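Local coordinates for protein phytase (Debaryomyces castellii, PDB 2GFI) that probably releases phosphate from inositol hexakisphosphate (phytate) by hydrolysis, as a 3-phytase of the histidine acid phosphatase family, at residues Leu90-Leu101 / Arg237-Ile247. Numbering follows the deposited sequence.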
ATOM      1  N   LEU A  90      31.725 -15.941  12.933  1.00 26.50           N
ATOM      2  CA  LEU A  90      31.663 -14.491  12.791  1.00 26.39           C
ATOM      3  C   LEU A  90      32.055 -13.811  14.080  1.00 26.95           C
ATOM      4  O   LEU A  90      32.840 -12.871  14.064  1.00 26.29           O
ATOM      5  CB  LEU A  90      30.277 -14.012  12.344  1.00 25.83           C
ATOM      6  CG  LEU A  90      29.844 -14.472  10.956  1.00 24.15           C
ATOM      7  CD1 LEU A  90      28.407 -14.175  10.749  1.00 23.69           C
ATOM      8  CD2 LEU A  90      30.699 -13.836   9.888  1.00 22.90           C
ATOM      9  N   MET A  91      31.516 -14.286  15.199  1.00 27.93           N
ATOM     10  CA  MET A  91      31.844 -13.679  16.496  1.00 29.20           C
ATOM     11  C   MET A  91      33.327 -13.787  16.882  1.00 29.73           C
ATOM     12  O   MET A  91      33.808 -13.001  17.679  1.00 30.64           O
ATOM     13  CB  MET A  91      30.955 -14.208  17.627  1.00 28.46           C
ATOM     14  CG  MET A  91      29.468 -13.795  17.525  1.00 30.10           C
ATOM     15  SD  MET A  91      29.069 -12.010  17.346  1.00 32.35           S
ATOM     16  CE  MET A  91      28.732 -11.914  15.624  1.00 29.95           C
ATOM     17  N   SER A  92      34.059 -14.714  16.290  1.00 30.15           N
ATOM     18  CA  SER A  92      35.432 -14.926  16.710  1.00 31.97           C
ATOM     19  C   SER A  92      36.439 -14.188  15.811  1.00 32.39           C
ATOM     20  O   SER A  92      37.659 -14.245  16.035  1.00 32.94           O
ATOM     21  CB  SER A  92      35.723 -16.423  16.766  1.00 32.27           C
ATOM     22  OG  SER A  92      35.895 -16.889  15.445  1.00 35.44           O
ATOM     23  N   TYR A  93      35.918 -13.498  14.797  1.00 32.01           N
ATOM     24  CA  TYR A  93      36.654 -12.506  14.028  1.00 31.64           C
ATOM     25  C   TYR A  93      37.276 -11.488  14.990  1.00 32.68           C
ATOM     26  O   TYR A  93      36.620 -10.941  15.833  1.00 32.53           O
ATOM     27  CB  TYR A  93      35.699 -11.784  13.071  1.00 30.24           C
ATOM     28  CG  TYR A  93      36.357 -10.702  12.235  1.00 27.81           C
ATOM     29  CD1 TYR A  93      37.363 -11.019  11.346  1.00 26.85           C
ATOM     30  CD2 TYR A  93      35.969  -9.366  12.342  1.00 27.31           C
ATOM     31  CE1 TYR A  93      37.962 -10.059  10.580  1.00 28.21           C
ATOM     32  CE2 TYR A  93      36.568  -8.380  11.567  1.00 25.93           C
ATOM     33  CZ  TYR A  93      37.566  -8.736  10.697  1.00 26.30           C
ATOM     34  OH  TYR A  93      38.209  -7.806   9.941  1.00 27.03           O
ATOM     35  N   ASN A  94      38.560 -11.247  14.911  1.00 34.67           N
ATOM     36  CA  ASN A  94      39.041 -10.260  15.836  1.00 37.29           C
ATOM     37  C   ASN A  94      39.357  -9.006  15.042  1.00 36.86           C
ATOM     38  O   ASN A  94      40.155  -9.013  14.084  1.00 37.95           O
ATOM     39  CB  ASN A  94      40.183 -10.801  16.707  1.00 39.19           C
ATOM     40  CG  ASN A  94      41.513 -10.315  16.258  1.00 41.27           C
ATOM     41  OD1 ASN A  94      42.024 -10.738  15.192  1.00 46.58           O
ATOM     42  ND2 ASN A  94      42.099  -9.395  17.052  1.00 45.03           N
ATOM     43  N   GLY A  95      38.660  -7.947  15.403  1.00 35.74           N
ATOM     44  CA  GLY A  95      38.461  -6.841  14.495  1.00 34.16           C
ATOM     45  C   GLY A  95      37.051  -6.347  14.714  1.00 33.18           C
ATOM     46  O   GLY A  95      36.189  -7.079  15.217  1.00 32.42           O
ATOM     47  N   THR A  96      36.836  -5.088  14.366  1.00 32.04           N
ATOM     48  CA  THR A  96      35.517  -4.507  14.343  1.00 30.72           C
ATOM     49  C   THR A  96      34.963  -4.706  12.945  1.00 29.28           C
ATOM     50  O   THR A  96      35.604  -4.339  11.968  1.00 28.95           O
ATOM     51  CB  THR A  96      35.641  -3.046  14.665  1.00 31.09           C
ATOM     52  OG1 THR A  96      36.109  -2.948  16.010  1.00 31.52           O
ATOM     53  CG2 THR A  96      34.290  -2.382  14.711  1.00 30.64           C
ATOM     54  N   PHE A  97      33.790  -5.330  12.855  1.00 27.54           N
ATOM     55  CA  PHE A  97      33.106  -5.472  11.572  1.00 26.16           C
ATOM     56  C   PHE A  97      32.726  -4.120  11.003  1.00 25.09           C
ATOM     57  O   PHE A  97      32.284  -3.241  11.724  1.00 24.73           O
ATOM     58  CB  PHE A  97      31.845  -6.333  11.720  1.00 25.85           C
ATOM     59  CG  PHE A  97      32.128  -7.804  11.838  1.00 24.90           C
ATOM     60  CD1 PHE A  97      32.413  -8.554  10.708  1.00 25.03           C
ATOM     61  CD2 PHE A  97      32.098  -8.434  13.079  1.00 24.76           C
ATOM     62  CE1 PHE A  97      32.668  -9.919  10.789  1.00 25.43           C
ATOM     63  CE2 PHE A  97      32.359  -9.809  13.177  1.00 25.61           C
ATOM     64  CZ  PHE A  97      32.642 -10.552  12.020  1.00 24.34           C
ATOM     65  N   LYS A  98      32.912  -3.963   9.706  1.00 24.55           N
ATOM     66  CA  LYS A  98      32.516  -2.751   8.989  1.00 24.64           C
ATOM     67  C   LYS A  98      31.618  -3.169   7.838  1.00 23.80           C
ATOM     68  O   LYS A  98      31.460  -4.354   7.609  1.00 22.97           O
ATOM     69  CB  LYS A  98      33.749  -1.966   8.499  1.00 24.00           C
ATOM     70  CG  LYS A  98      34.567  -1.336   9.688  1.00 25.63           C
ATOM     71  CD  LYS A  98      35.648  -0.343   9.238  1.00 25.94           C
ATOM     72  CE  LYS A  98      36.725  -1.020   8.379  1.00 29.28           C
ATOM     73  NZ  LYS A  98      37.336  -2.169   9.096  1.00 31.81           N
ATOM     74  N   GLY A  99      31.024  -2.199   7.123  1.00 24.01           N
ATOM     75  CA  GLY A  99      30.157  -2.501   5.998  1.00 22.55           C
ATOM     76  C   GLY A  99      28.866  -3.223   6.372  1.00 22.55           C
ATOM     77  O   GLY A  99      28.264  -2.972   7.417  1.00 21.85           O
ATOM     78  N   GLU A 100      28.427  -4.111   5.491  1.00 23.25           N
ATOM     79  CA  GLU A 100      27.185  -4.860   5.690  1.00 24.57           C
ATOM     80  C   GLU A 100      27.193  -5.687   6.944  1.00 23.03           C
ATOM     81  O   GLU A 100      26.142  -5.990   7.464  1.00 22.65           O
ATOM     82  CB  GLU A 100      26.931  -5.859   4.559  1.00 25.78           C
ATOM     83  CG  GLU A 100      27.071  -5.316   3.172  1.00 32.64           C
ATOM     84  CD  GLU A 100      28.301  -5.868   2.512  1.00 35.69           C
ATOM     85  OE1 GLU A 100      29.471  -5.519   2.919  1.00 43.44           O
ATOM     86  OE2 GLU A 100      28.069  -6.676   1.599  1.00 41.64           O
ATOM     87  N   LEU A 101      28.373  -6.116   7.389  1.00 22.38           N
ATOM     88  CA  LEU A 101      28.452  -7.006   8.555  1.00 21.14           C
ATOM     89  C   LEU A 101      28.587  -6.264   9.881  1.00 20.59           C
ATOM     90  O   LEU A 101      28.698  -6.897  10.932  1.00 20.07           O
ATOM     91  CB  LEU A 101      29.576  -8.026   8.381  1.00 21.45           C
ATOM     92  CG  LEU A 101      29.464  -8.989   7.191  1.00 20.63           C
ATOM     93  CD1 LEU A 101      30.620  -9.960   7.227  1.00 19.96           C
ATOM     94  CD2 LEU A 101      28.130  -9.727   7.212  1.00 19.63           C
ATOM     95  N   ARG A 237      33.325  -9.616  -0.927  1.00 25.68           N
ATOM     96  CA  ARG A 237      32.833  -8.310  -0.480  1.00 25.40           C
ATOM     97  C   ARG A 237      32.924  -8.172   1.039  1.00 25.68           C
ATOM     98  O   ARG A 237      33.282  -7.115   1.572  1.00 25.81           O
ATOM     99  CB  ARG A 237      31.417  -8.053  -0.975  1.00 25.04           C
ATOM    100  CG  ARG A 237      30.921  -6.642  -0.750  1.00 25.18           C
ATOM    101  CD  ARG A 237      29.543  -6.381  -1.432  1.00 24.75           C
ATOM    102  NE  ARG A 237      28.477  -7.227  -0.884  1.00 21.05           N
ATOM    103  CZ  ARG A 237      27.877  -8.252  -1.491  1.00 22.86           C
ATOM    104  NH1 ARG A 237      28.193  -8.613  -2.745  1.00 19.00           N
ATOM    105  NH2 ARG A 237      26.922  -8.928  -0.827  1.00 22.77           N
ATOM    106  N   PHE A 238      32.592  -9.250   1.730  1.00 25.92           N
ATOM    107  CA  PHE A 238      32.610  -9.277   3.195  1.00 25.84           C
ATOM    108  C   PHE A 238      34.049  -9.148   3.664  1.00 26.41           C
ATOM    109  O   PHE A 238      34.342  -8.415   4.619  1.00 26.69           O
ATOM    110  CB  PHE A 238      31.967 -10.575   3.691  1.00 24.44           C
ATOM    111  CG  PHE A 238      30.510 -10.710   3.298  1.00 23.91           C
ATOM    112  CD1 PHE A 238      29.769  -9.584   2.909  1.00 22.38           C
ATOM    113  CD2 PHE A 238      29.884 -11.947   3.305  1.00 20.70           C
ATOM    114  CE1 PHE A 238      28.436  -9.695   2.548  1.00 22.33           C
ATOM    115  CE2 PHE A 238      28.551 -12.072   2.946  1.00 20.48           C
ATOM    116  CZ  PHE A 238      27.820 -10.946   2.557  1.00 21.68           C
ATOM    117  N   LYS A 239      34.947  -9.822   2.952  1.00 26.75           N
ATOM    118  CA  LYS A 239      36.388  -9.805   3.288  1.00 27.91           C
ATOM    119  C   LYS A 239      36.973  -8.440   3.049  1.00 28.69           C
ATOM    120  O   LYS A 239      37.756  -7.968   3.855  1.00 30.05           O
ATOM    121  CB  LYS A 239      37.161 -10.869   2.501  1.00 26.73           C
ATOM    122  CG  LYS A 239      36.871 -12.272   2.978  1.00 25.90           C
ATOM    123  CD  LYS A 239      37.675 -13.317   2.190  1.00 26.07           C
ATOM    124  CE  LYS A 239      37.496 -14.681   2.822  1.00 25.72           C
ATOM    125  NZ  LYS A 239      38.097 -15.771   1.984  1.00 26.51           N
ATOM    126  N   ALA A 240      36.534  -7.776   1.978  1.00 29.23           N
ATOM    127  CA  ALA A 240      37.064  -6.466   1.584  1.00 29.25           C
ATOM    128  C   ALA A 240      36.878  -5.422   2.686  1.00 29.02           C
ATOM    129  O   ALA A 240      37.727  -4.534   2.889  1.00 29.11           O
ATOM    130  CB  ALA A 240      36.394  -5.985   0.269  1.00 29.60           C
ATOM    131  N   SER A 241      35.752  -5.526   3.380  1.00 27.96           N
ATOM    132  CA  SER A 241      35.411  -4.625   4.453  1.00 27.34           C
ATOM    133  C   SER A 241      35.948  -5.159   5.779  1.00 26.27           C
ATOM    134  O   SER A 241      36.047  -4.422   6.756  1.00 26.82           O
ATOM    135  CB  SER A 241      33.876  -4.490   4.503  1.00 28.50           C
ATOM    136  OG  SER A 241      33.466  -3.221   3.976  1.00 31.48           O
ATOM    137  N   ASN A 242      36.254  -6.451   5.816  1.00 25.27           N
ATOM    138  CA  ASN A 242      36.670  -7.133   7.045  1.00 25.88           C
ATOM    139  C   ASN A 242      37.874  -8.028   6.765  1.00 26.36           C
ATOM    140  O   ASN A 242      37.728  -9.231   6.602  1.00 25.93           O
ATOM    141  CB  ASN A 242      35.502  -7.942   7.623  1.00 25.00           C
ATOM    142  CG  ASN A 242      34.246  -7.114   7.726  1.00 24.13           C
ATOM    143  OD1 ASN A 242      34.132  -6.253   8.587  1.00 24.96           O
ATOM    144  ND2 ASN A 242      33.325  -7.332   6.821  1.00 24.22           N
ATOM    145  N   PRO A 243      39.056  -7.422   6.674  1.00 27.76           N
ATOM    146  CA  PRO A 243      40.284  -8.164   6.316  1.00 28.52           C
ATOM    147  C   PRO A 243      40.534  -9.313   7.275  1.00 28.90           C
ATOM    148  O   PRO A 243      40.437  -9.127   8.486  1.00 28.96           O
ATOM    149  CB  PRO A 243      41.373  -7.088   6.429  1.00 28.32           C
ATOM    150  CG  PRO A 243      40.614  -5.814   6.110  1.00 27.96           C
ATOM    151  CD  PRO A 243      39.334  -5.983   6.889  1.00 27.47           C
ATOM    152  N   GLY A 244      40.751 -10.506   6.722  1.00 29.54           N
ATOM    153  CA  GLY A 244      41.098 -11.664   7.537  1.00 29.87           C
ATOM    154  C   GLY A 244      39.887 -12.413   8.053  1.00 30.22           C
ATOM    155  O   GLY A 244      40.037 -13.455   8.720  1.00 29.97           O
ATOM    156  N   LEU A 245      38.687 -11.899   7.742  1.00 30.01           N
ATOM    157  CA  LEU A 245      37.443 -12.610   8.071  1.00 29.48           C
ATOM    158  C   LEU A 245      37.486 -14.034   7.516  1.00 29.91           C
ATOM    159  O   LEU A 245      37.637 -14.250   6.305  1.00 29.76           O
ATOM    160  CB  LEU A 245      36.224 -11.872   7.529  1.00 29.45           C
ATOM    161  CG  LEU A 245      34.909 -12.631   7.711  1.00 27.90           C
ATOM    162  CD1 LEU A 245      34.487 -12.671   9.196  1.00 23.40           C
ATOM    163  CD2 LEU A 245      33.844 -12.056   6.801  1.00 27.36           C
ATOM    164  N   ASN A 246      37.372 -15.006   8.409  1.00 30.15           N
ATOM    165  CA  ASN A 246      37.587 -16.381   8.015  1.00 30.57           C
ATOM    166  C   ASN A 246      36.272 -17.183   7.979  1.00 29.79           C
ATOM    167  O   ASN A 246      35.932 -17.895   8.925  1.00 29.92           O
ATOM    168  CB  ASN A 246      38.638 -17.036   8.932  1.00 31.39           C
ATOM    169  CG  ASN A 246      39.118 -18.396   8.404  1.00 33.61           C
ATOM    170  OD1 ASN A 246      38.873 -18.754   7.238  1.00 35.19           O
ATOM    171  ND2 ASN A 246      39.779 -19.168   9.267  1.00 35.88           N
ATOM    172  N   ILE A 247      35.520 -17.027   6.893  1.00 28.78           N
ATOM    173  CA  ILE A 247      34.351 -17.847   6.652  1.00 27.07           C
ATOM    174  C   ILE A 247      34.412 -18.326   5.219  1.00 26.92           C
ATOM    175  O   ILE A 247      35.139 -17.762   4.392  1.00 26.58           O
ATOM    176  CB  ILE A 247      33.019 -17.101   6.959  1.00 27.11           C
ATOM    177  CG1 ILE A 247      32.803 -15.905   6.022  1.00 26.68           C
ATOM    178  CG2 ILE A 247      32.924 -16.673   8.455  1.00 25.21           C
ATOM    179  CD1 ILE A 247      31.415 -15.206   6.193  1.00 26.67           C
TER
HETATM  180  O   HOH W   1      30.778  -6.114   5.704  1.00 33.61           O
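N242 reaches across to K98 at the C-terminal end of helix 229-241, where the chain enters a type II beta turn running from N242 to L245. This is helix-to-loop packing within the histidine acid phosphatase fold, at the periphery of the chain, its centre about 34 Å from the centre of the chain: the loop that follows helix 77-91 lies along the turn. The buried amide of N242 is held at both ends. Its OD1 takes the backbone N of K98 at 2.8 Å, a nearly straight bond (168°) lying in the carbonyl plane. Its ND2 gives one hydrogen to F238 O, at 2.7 Å, and the other to a water 3.0 Å away, which fixes the flip of the amide. That water is itself fully used: it donates to K98 O and E100 OE1 and accepts from L101 N as well as from N242 ND2. The next backbone N, that of G99, goes to D106 OD2 of the second subunit, so this loop also meets a neighbouring chain.

About one turn back from the helix end, R237 meets E100, whose chain bends at chi2 (109°) and brings OE2 to R237 NE, a salt bridge of 2.6 Å. The NE lies on the syn side of the carboxylate, out of its plane, while OE2 stays close to the guanidinium plane. R237 spends NH1 on E279 and NH2 on I274 O, so all three of its nitrogens have acceptors. Beside the N242 amide, L245 sends CD1 to the edge of the F97 ring and CD2 to L101 CD1, and L90 closes the apolar patch against I247. Y93, with CG anti to the backbone N (chi1 179°), sets CD2 over the centre of one face of the F97 ring, the two rings tilted against each other, and extends to the turn, where its OH donates to P243 O at 3.0 Å from above the carbonyl plane.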